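Local coordinates for glyoxalase family protein (Bacillus cereus, PDB 1ZSW) that binds a zinc ion and belongs to the glyoxalase (vicinal oxygen chelate) family, although its substrate and reaction are not known, at residues R104-P110 against R150-S156; T134-R138 against A223-V228; L54-K58 against F302-V308. All coordinates share one frame; numbering follows the deposited sequence.

Contact 1: R104-P110 against R150-S156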
loop_
_atom_site.group_PDB
_atom_site.type_symbol
_atom_site.label_atom_id
_atom_site.label_comp_id
_atom_site.label_asym_id
_atom_site.label_seq_id
_atom_site.Cartn_x
_atom_site.Cartn_y
_atom_site.Cartn_z
ATOM N N ARG A 104 7.186 -6.400 2.978
ATOM C CA ARG A 104 8.019 -5.171 2.877
ATOM C C ARG A 104 7.335 -4.142 2.016
ATOM O O ARG A 104 6.768 -4.492 0.952
ATOM C CB ARG A 104 9.404 -5.500 2.293
ATOM C CG ARG A 104 10.454 -4.443 2.597
ATOM C CD ARG A 104 11.786 -4.671 1.884
ATOM N NE ARG A 104 12.279 -6.063 1.896
ATOM C CZ ARG A 104 13.144 -6.553 2.787
ATOM N NH1 ARG A 104 13.604 -5.796 3.779
ATOM N NH2 ARG A 104 13.531 -7.823 2.691
ATOM N N ILE A 105 7.400 -2.874 2.455
ATOM C CA ILE A 105 6.854 -1.766 1.694
ATOM C C ILE A 105 7.979 -0.939 1.094
ATOM O O ILE A 105 8.754 -0.343 1.829
ATOM C CB ILE A 105 6.033 -0.830 2.586
ATOM C CG1 ILE A 105 5.024 -1.625 3.401
ATOM C CG2 ILE A 105 5.320 0.231 1.714
ATOM C CD1 ILE A 105 4.301 -0.726 4.451
ATOM N N GLY A 106 8.041 -0.901 -0.232
ATOM C CA GLY A 106 8.991 -0.046 -0.949
ATOM C C GLY A 106 8.428 1.360 -1.124
ATOM O O GLY A 106 7.265 1.520 -1.496
ATOM N N LEU A 107 9.251 2.375 -0.886
ATOM C CA LEU A 107 8.803 3.788 -0.998
ATOM C C LEU A 107 9.813 4.508 -1.892
ATOM O O LEU A 107 11.026 4.445 -1.622
ATOM C CB LEU A 107 8.766 4.441 0.381
ATOM C CG LEU A 107 7.789 3.841 1.397
ATOM C CD1 LEU A 107 7.970 4.469 2.772
ATOM C CD2 LEU A 107 6.384 4.051 0.861
ATOM N N LEU A 108 9.332 5.159 -2.945
ATOM C CA LEU A 108 10.234 5.823 -3.911
ATOM C C LEU A 108 10.704 7.171 -3.368
ATOM O O LEU A 108 9.919 7.921 -2.801
ATOM C CB LEU A 108 9.516 6.028 -5.245
ATOM C CG LEU A 108 9.136 4.727 -5.956
ATOM C CD1 LEU A 108 8.142 4.935 -7.085
ATOM C CD2 LEU A 108 10.423 4.058 -6.503
ATOM N N VAL A 109 12.005 7.445 -3.537
ATOM C CA VAL A 109 12.589 8.773 -3.294
ATOM C C VAL A 109 13.328 9.193 -4.544
ATOM O O VAL A 109 13.720 8.352 -5.338
ATOM C CB VAL A 109 13.497 8.836 -2.053
ATOM C CG1 VAL A 109 12.690 8.552 -0.808
ATOM C CG2 VAL A 109 14.726 7.852 -2.150
ATOM N N PRO A 110 13.452 10.514 -4.779
ATOM C CA PRO A 110 13.932 10.937 -6.099
ATOM C C PRO A 110 15.363 10.544 -6.495
ATOM O O PRO A 110 15.570 10.217 -7.638
ATOM C CB PRO A 110 13.765 12.457 -6.045
ATOM C CG PRO A 110 12.682 12.680 -4.968
ATOM C CD PRO A 110 13.024 11.646 -3.946
ATOM N N ARG A 150 8.736 -3.645 8.063
ATOM C CA ARG A 150 9.891 -3.488 7.207
ATOM C C ARG A 150 9.551 -2.650 6.006
ATOM O O ARG A 150 8.555 -2.945 5.303
ATOM C CB ARG A 150 10.449 -4.866 6.777
ATOM C CG ARG A 150 10.996 -5.668 7.987
ATOM C CD ARG A 150 11.143 -7.145 7.616
ATOM N NE ARG A 150 9.865 -7.858 7.774
ATOM C CZ ARG A 150 9.702 -9.152 7.495
ATOM N NH1 ARG A 150 10.724 -9.874 7.034
ATOM N NH2 ARG A 150 8.526 -9.723 7.687
ATOM N N LEU A 151 10.356 -1.591 5.805
ATOM C CA LEU A 151 10.262 -0.701 4.655
ATOM C C LEU A 151 11.583 -0.516 3.924
ATOM O O LEU A 151 12.641 -0.885 4.446
ATOM C CB LEU A 151 9.705 0.692 5.090
ATOM C CG LEU A 151 8.389 0.661 5.872
ATOM C CD1 LEU A 151 8.641 0.802 7.359
ATOM C CD2 LEU A 151 7.451 1.806 5.393
ATOM N N VAL A 152 11.531 -0.047 2.698
ATOM C CA VAL A 152 12.763 0.193 1.956
ATOM C C VAL A 152 12.605 1.416 1.068
ATOM O O VAL A 152 11.629 1.525 0.305
ATOM C CB VAL A 152 13.223 -1.073 1.166
ATOM C CG1 VAL A 152 12.199 -1.501 0.101
ATOM C CG2 VAL A 152 14.587 -0.815 0.461
ATOM N N LEU A 153 13.545 2.359 1.195
ATOM C CA LEU A 153 13.570 3.485 0.296
ATOM C C LEU A 153 14.259 3.111 -1.014
ATOM O O LEU A 153 15.309 2.424 -0.999
ATOM C CB LEU A 153 14.266 4.680 0.943
ATOM C CG LEU A 153 13.749 5.182 2.264
ATOM C CD1 LEU A 153 14.623 6.325 2.734
ATOM C CD2 LEU A 153 12.286 5.686 2.125
ATOM N N LEU A 154 13.681 3.522 -2.121
ATOM C CA LEU A 154 14.127 3.076 -3.449
ATOM C C LEU A 154 14.289 4.278 -4.374
ATOM O O LEU A 154 13.411 5.142 -4.464
ATOM C CB LEU A 154 13.092 2.146 -4.062
ATOM C CG LEU A 154 12.669 0.884 -3.308
ATOM C CD1 LEU A 154 11.369 0.306 -3.971
ATOM C CD2 LEU A 154 13.841 -0.131 -3.255
ATOM N N VAL A 155 15.400 4.352 -5.082
ATOM C CA VAL A 155 15.617 5.493 -5.948
ATOM C C VAL A 155 14.824 5.435 -7.210
ATOM O O VAL A 155 14.905 4.467 -7.966
ATOM C CB VAL A 155 17.122 5.751 -6.236
ATOM C CG1 VAL A 155 17.258 6.836 -7.281
ATOM C CG2 VAL A 155 17.807 6.126 -4.947
ATOM N N SER A 156 14.069 6.514 -7.435
ATOM C CA SER A 156 13.165 6.636 -8.559
ATOM C C SER A 156 13.754 7.358 -9.762
ATOM O O SER A 156 13.249 7.203 -10.862
ATOM C CB SER A 156 11.881 7.358 -8.134
ATOM O OG SER A 156 12.094 8.767 -7.978
HETATM O O HOH W 1 13.430 -3.358 5.542
#

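Contact 2: T134-R138 against A223-V228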
loop_
_atom_site.group_PDB
_atom_site.type_symbol
_atom_site.label_atom_id
_atom_site.label_comp_id
_atom_site.label_asym_id
_atom_site.label_seq_id
_atom_site.Cartn_x
_atom_site.Cartn_y
_atom_site.Cartn_z
ATOM N N THR A 134 20.957 -2.412 -2.445
ATOM C CA THR A 134 20.255 -2.587 -3.690
ATOM C C THR A 134 18.988 -3.335 -3.268
ATOM O O THR A 134 19.036 -4.145 -2.342
ATOM C CB THR A 134 21.157 -3.378 -4.650
ATOM O OG1 THR A 134 22.350 -2.595 -4.902
ATOM C CG2 THR A 134 20.467 -3.671 -5.956
ATOM N N TYR A 135 17.850 -2.994 -3.870
ATOM C CA TYR A 135 16.637 -3.781 -3.662
ATOM C C TYR A 135 15.869 -3.800 -4.960
ATOM O O TYR A 135 15.608 -2.762 -5.522
ATOM C CB TYR A 135 15.785 -3.217 -2.511
ATOM C CG TYR A 135 14.588 -4.089 -2.267
ATOM C CD1 TYR A 135 13.419 -3.903 -3.005
ATOM C CD2 TYR A 135 14.625 -5.094 -1.305
ATOM C CE1 TYR A 135 12.317 -4.733 -2.811
ATOM C CE2 TYR A 135 13.534 -5.948 -1.101
ATOM C CZ TYR A 135 12.367 -5.725 -1.858
ATOM O OH TYR A 135 11.268 -6.556 -1.690
ATOM N N ALA A 136 15.547 -4.998 -5.461
ATOM C CA ALA A 136 14.895 -5.159 -6.753
ATOM C C ALA A 136 15.508 -4.294 -7.854
ATOM O O ALA A 136 14.809 -3.586 -8.596
ATOM C CB ALA A 136 13.369 -4.885 -6.625
ATOM N N ASN A 137 16.845 -4.322 -7.915
ATOM C CA ASN A 137 17.593 -3.641 -8.962
ATOM C C ASN A 137 17.601 -2.113 -8.906
ATOM O O ASN A 137 17.896 -1.455 -9.896
ATOM C CB ASN A 137 17.177 -4.165 -10.336
ATOM C CG ASN A 137 17.479 -5.662 -10.498
ATOM O OD1 ASN A 137 18.603 -6.101 -10.261
ATOM N ND2 ASN A 137 16.478 -6.436 -10.883
ATOM N N ARG A 138 17.304 -1.561 -7.731
ATOM C CA ARG A 138 17.360 -0.126 -7.516
ATOM C C ARG A 138 18.219 0.195 -6.311
ATOM O O ARG A 138 18.212 -0.541 -5.329
ATOM C CB ARG A 138 15.936 0.431 -7.282
ATOM C CG ARG A 138 15.029 0.218 -8.456
ATOM C CD ARG A 138 13.708 1.034 -8.336
ATOM N NE ARG A 138 12.854 0.711 -9.479
ATOM C CZ ARG A 138 12.130 -0.408 -9.545
ATOM N NH1 ARG A 138 12.166 -1.252 -8.531
ATOM N NH2 ARG A 138 11.371 -0.667 -10.609
ATOM N N ALA A 223 7.902 1.242 -11.598
ATOM C CA ALA A 223 8.065 0.834 -10.202
ATOM C C ALA A 223 6.730 0.852 -9.457
ATOM O O ALA A 223 6.616 0.229 -8.407
ATOM C CB ALA A 223 9.026 1.752 -9.486
ATOM N N PHE A 224 5.772 1.609 -9.984
ATOM C CA PHE A 224 4.594 2.009 -9.200
ATOM C C PHE A 224 3.645 0.855 -8.890
ATOM O O PHE A 224 2.749 1.000 -8.057
ATOM C CB PHE A 224 3.800 3.089 -9.939
ATOM C CG PHE A 224 4.662 4.120 -10.567
ATOM C CD1 PHE A 224 5.574 4.832 -9.810
ATOM C CD2 PHE A 224 4.572 4.336 -11.935
ATOM C CE1 PHE A 224 6.408 5.769 -10.394
ATOM C CE2 PHE A 224 5.394 5.280 -12.539
ATOM C CZ PHE A 224 6.306 5.992 -11.765
ATOM N N GLY A 225 3.829 -0.278 -9.554
ATOM C CA GLY A 225 2.971 -1.427 -9.328
ATOM C C GLY A 225 3.806 -2.677 -9.153
ATOM O O GLY A 225 3.284 -3.793 -9.262
ATOM N N GLU A 226 5.090 -2.488 -8.841
ATOM C CA GLU A 226 6.019 -3.614 -8.799
ATOM C C GLU A 226 5.797 -4.491 -7.580
ATOM O O GLU A 226 5.614 -3.976 -6.478
ATOM C CB GLU A 226 7.443 -3.112 -8.864
ATOM C CG GLU A 226 8.467 -4.242 -9.031
ATOM C CD GLU A 226 9.883 -3.681 -9.195
ATOM O OE1 GLU A 226 10.588 -3.535 -8.183
ATOM O OE2 GLU A 226 10.233 -3.370 -10.348
ATOM N N ILE A 227 5.814 -5.799 -7.807
ATOM C CA ILE A 227 5.679 -6.794 -6.724
ATOM C C ILE A 227 6.883 -7.724 -6.783
ATOM O O ILE A 227 7.185 -8.249 -7.849
ATOM C CB ILE A 227 4.383 -7.586 -6.869
ATOM C CG1 ILE A 227 3.192 -6.616 -6.639
ATOM C CG2 ILE A 227 4.320 -8.656 -5.819
ATOM C CD1 ILE A 227 1.855 -7.353 -6.838
ATOM N N VAL A 228 7.525 -7.894 -5.640
ATOM C CA VAL A 228 8.637 -8.836 -5.453
ATOM C C VAL A 228 8.056 -10.038 -4.720
ATOM O O VAL A 228 7.555 -9.901 -3.600
ATOM C CB VAL A 228 9.735 -8.193 -4.598
ATOM C CG1 VAL A 228 10.850 -9.230 -4.317
ATOM C CG2 VAL A 228 10.313 -6.985 -5.326
HETATM O O HOH W 2 12.917 -4.041 -10.539
#

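Contact 3: L54-K58 against F302-V308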
loop_
_atom_site.group_PDB
_atom_site.type_symbol
_atom_site.label_atom_id
_atom_site.label_comp_id
_atom_site.label_asym_id
_atom_site.label_seq_id
_atom_site.Cartn_x
_atom_site.Cartn_y
_atom_site.Cartn_z
ATOM N N LEU A 54 5.340 12.356 5.836
ATOM C CA LEU A 54 4.140 12.155 5.023
ATOM C C LEU A 54 3.029 13.012 5.626
ATOM O O LEU A 54 3.093 13.358 6.816
ATOM C CB LEU A 54 3.677 10.692 5.033
ATOM C CG LEU A 54 4.742 9.720 4.518
ATOM C CD1 LEU A 54 4.173 8.322 4.719
ATOM C CD2 LEU A 54 5.022 9.909 3.069
ATOM N N ARG A 55 2.035 13.334 4.793
ATOM C CA ARG A 55 0.848 14.031 5.327
ATOM C C ARG A 55 -0.127 13.052 5.943
ATOM O O ARG A 55 -0.384 12.013 5.344
ATOM C CB ARG A 55 0.112 14.746 4.206
ATOM C CG ARG A 55 -1.059 15.644 4.759
ATOM C CD ARG A 55 -1.664 16.445 3.624
ATOM N NE ARG A 55 -2.506 17.478 4.256
ATOM C CZ ARG A 55 -3.235 18.376 3.608
ATOM N NH1 ARG A 55 -3.257 18.415 2.289
ATOM N NH2 ARG A 55 -3.921 19.261 4.321
ATOM N N ARG A 56 -0.686 13.377 7.115
ATOM C CA ARG A 56 -1.803 12.571 7.609
ATOM C C ARG A 56 -3.015 13.046 6.862
ATOM O O ARG A 56 -3.508 14.148 7.124
ATOM C CB ARG A 56 -2.005 12.675 9.113
ATOM C CG ARG A 56 -3.233 11.823 9.531
ATOM C CD ARG A 56 -3.375 11.790 11.014
ATOM N NE ARG A 56 -4.077 13.001 11.465
ATOM C CZ ARG A 56 -3.633 13.831 12.406
ATOM N NH1 ARG A 56 -2.476 13.622 13.030
ATOM N NH2 ARG A 56 -4.371 14.880 12.744
ATOM N N VAL A 57 -3.454 12.254 5.893
ATOM C CA VAL A 57 -4.493 12.705 4.955
ATOM C C VAL A 57 -5.886 12.382 5.463
ATOM O O VAL A 57 -6.854 12.948 4.970
ATOM C CB VAL A 57 -4.277 12.195 3.504
ATOM C CG1 VAL A 57 -2.996 12.800 2.930
ATOM C CG2 VAL A 57 -4.160 10.651 3.441
ATOM N N LYS A 58 -5.998 11.450 6.407
ATOM C CA LYS A 58 -7.306 11.111 6.966
ATOM C C LYS A 58 -7.175 10.469 8.322
ATOM O O LYS A 58 -6.363 9.550 8.538
ATOM C CB LYS A 58 -8.122 10.203 6.026
ATOM C CG LYS A 58 -9.656 10.376 6.191
ATOM C CD LYS A 58 -10.195 11.119 4.943
ATOM C CE LYS A 58 -11.430 11.956 5.205
ATOM N NZ LYS A 58 -11.474 13.117 4.250
ATOM N N PHE A 302 -9.957 11.301 -1.298
ATOM C CA PHE A 302 -10.172 11.908 0.030
ATOM C C PHE A 302 -10.686 13.349 -0.013
ATOM O O PHE A 302 -11.049 13.901 1.032
ATOM C CB PHE A 302 -8.891 11.862 0.884
ATOM C CG PHE A 302 -8.431 10.474 1.217
ATOM C CD1 PHE A 302 -7.140 10.065 0.913
ATOM C CD2 PHE A 302 -9.298 9.576 1.837
ATOM C CE1 PHE A 302 -6.716 8.763 1.202
ATOM C CE2 PHE A 302 -8.894 8.285 2.141
ATOM C CZ PHE A 302 -7.603 7.876 1.825
ATOM N N THR A 303 -10.683 13.958 -1.200
ATOM C CA THR A 303 -11.151 15.341 -1.344
ATOM C C THR A 303 -12.642 15.389 -1.648
ATOM O O THR A 303 -13.231 16.471 -1.697
ATOM C CB THR A 303 -10.352 16.146 -2.406
ATOM O OG1 THR A 303 -10.628 15.639 -3.719
ATOM C CG2 THR A 303 -8.851 16.091 -2.122
ATOM N N VAL A 304 -13.246 14.213 -1.828
ATOM C CA VAL A 304 -14.691 14.085 -2.002
ATOM C C VAL A 304 -15.473 14.769 -0.857
ATOM O O VAL A 304 -16.437 15.487 -1.124
ATOM C CB VAL A 304 -15.135 12.587 -2.211
ATOM C CG1 VAL A 304 -15.101 11.788 -0.909
ATOM C CG2 VAL A 304 -16.520 12.497 -2.846
ATOM N N ASP A 305 -15.036 14.574 0.392
ATOM C CA ASP A 305 -15.769 15.066 1.570
ATOM C C ASP A 305 -15.026 16.156 2.360
ATOM O O ASP A 305 -15.261 16.343 3.565
ATOM C CB ASP A 305 -16.151 13.890 2.493
ATOM C CG ASP A 305 -14.987 13.398 3.365
ATOM O OD1 ASP A 305 -13.811 13.516 2.940
ATOM O OD2 ASP A 305 -15.249 12.879 4.480
ATOM N N GLY A 306 -14.128 16.872 1.691
ATOM C CA GLY A 306 -13.353 17.910 2.363
ATOM C C GLY A 306 -12.397 18.626 1.445
ATOM O O GLY A 306 -12.053 18.116 0.373
ATOM N N ASP A 307 -11.975 19.814 1.863
ATOM C CA ASP A 307 -10.980 20.590 1.133
ATOM C C ASP A 307 -9.578 20.053 1.393
ATOM O O ASP A 307 -9.284 19.573 2.501
ATOM C CB ASP A 307 -11.041 22.059 1.550
ATOM C CG ASP A 307 -10.875 22.242 3.047
ATOM O OD1 ASP A 307 -9.798 22.717 3.468
ATOM O OD2 ASP A 307 -11.808 21.891 3.808
ATOM N N VAL A 308 -8.724 20.141 0.375
ATOM C CA VAL A 308 -7.303 19.786 0.496
ATOM C C VAL A 308 -6.627 20.527 1.658
ATOM O O VAL A 308 -5.782 19.964 2.370
ATOM C CB VAL A 308 -6.534 20.050 -0.837
ATOM C CG1 VAL A 308 -5.053 19.736 -0.702
ATOM C CG2 VAL A 308 -7.125 19.236 -1.975
#

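Contact 1: R104-P110 against R150-S156
In the conformer modelled here, the R104 guanidinium approaches R150 CB obliquely, while a water sits at its edge and in its plane. That water is weakly held by R104 NH1 and donates to L151 O at 2.8 Å, linking the arginine to the neighbouring strand; R104 NE forms a salt bridge with E185. In the same conformer chi1 at -160° sets CG trans to the backbone N, and R104 crosses V152 at a slant, CD 3.7 Å from V152 CG1, before the chain bends at chi3. The backbones pair in parallel, I105 opposite L151 through V109 opposite V155, and six N-H...O bonds alternate between them. The bond from L107 N to V152 O measures 2.8 Å and runs nearly along the C=O axis; that from S156 N to V109 O is similarly aligned. V152 O also receives a CA-H...O contact from G106 CA at 3.3 Å. On the face carrying I105, L107, L151 and L153, L107 CD1 meets L151 CD2 at 3.8 Å, and L115 and W118 of helix 112-124 pack against L153. On the other face V152 CG1 and L154 CD1 both approach G106 CA, the latter at 3.9 Å. Adjacent parallel strands connected through helix 112-124 and the strands after it are consistent with the βαβββ module of the vicinal oxygen chelate fold.

Contact 2: T134-R138 against A223-V228
Y135 and V228 come at each other from opposite directions, with Y135 OH 3.7 Å from V228 CB and the ring approaching CG2 obliquely. CG trans to the backbone N puts the ring here, and the OH is hydrogen-bonded to E185 of strand 180-188. A136 follows in the type I' turn from Y135 to R138, closed by backbone bonds, the two-residue turn of a beta hairpin between strands 133-135 and 138-144 that packs against the start of strand 227-231. A136 CB touches E226 OE1 at 3.5 Å and V228 CG2 at 3.9 Å, and a water donates to both A136 O and E226 OE2. R138 extends from CG to NE and grips the glutamate end-on with two nitrogens. NH1 reaches E226 OE1 at 2.8 Å from the syn side but tilted from the carboxylate plane, NH2 E226 OE2 at 2.9 Å from above it. Both oxygens lie close to the guanidinium plane, yet the two planes are 40° apart. A223 CB rests over one guanidinium face, displaced toward its rim, 3.6 Å from R138 NH2. S183 also hydrogen-bonds OE1. Two straight charged bonds (166° and 162°), the water and S183 fix the carboxylate's rotation and probably favour its ionised form.

Contact 3: L54-K58 against F302-V308
K58 NZ and D305 OD1 form a salt bridge of 2.7 Å, in which the nitrogen takes the syn lone pair of the oxygen. K58 NZ also makes a weak bond to F302 O at 3.3 Å, and D316 adds a long, weak ion pair, so the amine faces acceptors from two parts of the loop after strand 292-300. To get there the lysine chain bends at chi2 (108°), carrying CD past the F302 ring; K58 CD lies 3.6 Å from F302 CD2, an oblique approach. V57 CG2 also approaches the ring obliquely, 3.9 Å from F302 CE1. V57 and K58 lie across from the single residue F72 of strand 69-74, a classic beta bulge, so two consecutive side chains of this outermost strand of the eight-stranded sheet reach the loop together. F72 stacks edge-to-face on F302, whose side chain lies about 9 Å from the bound zinc. At the far end of the contact V308 O accepts from both terminal nitrogens of R55. R55 NH2 sits 2.8 Å from V308 O, almost in line with its C=O (166°), but the N-H points aside (136°) and the oxygen is tilted from the guanidinium plane. The bond from R55 NH1 to V308 O is weak, at 3.0 Å. R55 NH1 also donates to K76 O, NH2 weakly to E309 O, and V308 CG1 lies at the guanidinium edge, 3.7 Å from R55 NH1.

Overall arrangement
Contacts 1 and 2 lie with centres about 8 Å apart and reach the same mixed nine-stranded sheet, touching where Y135 CB meets L154 CD2 at 3.7 Å. Their segments alternate along the chain: 134-138 falls inside the loop closed by contact 1, whereas 223-228 follows it, so contact 2 joins the two glyoxalase-family sequence ranges. Contact 3, whose loop encloses both along the chain, is centred about 23 Å from contact 1 and 28 Å from contact 2. It joins the other, eight-stranded sheet, whose strands 31-38, 244-251 and 292-300 carry the zinc ligands H33, H246 and E294. The metal site thus belongs to contact 3's sheet, with the I105 side chain of contact 1 about 12 Å from the zinc.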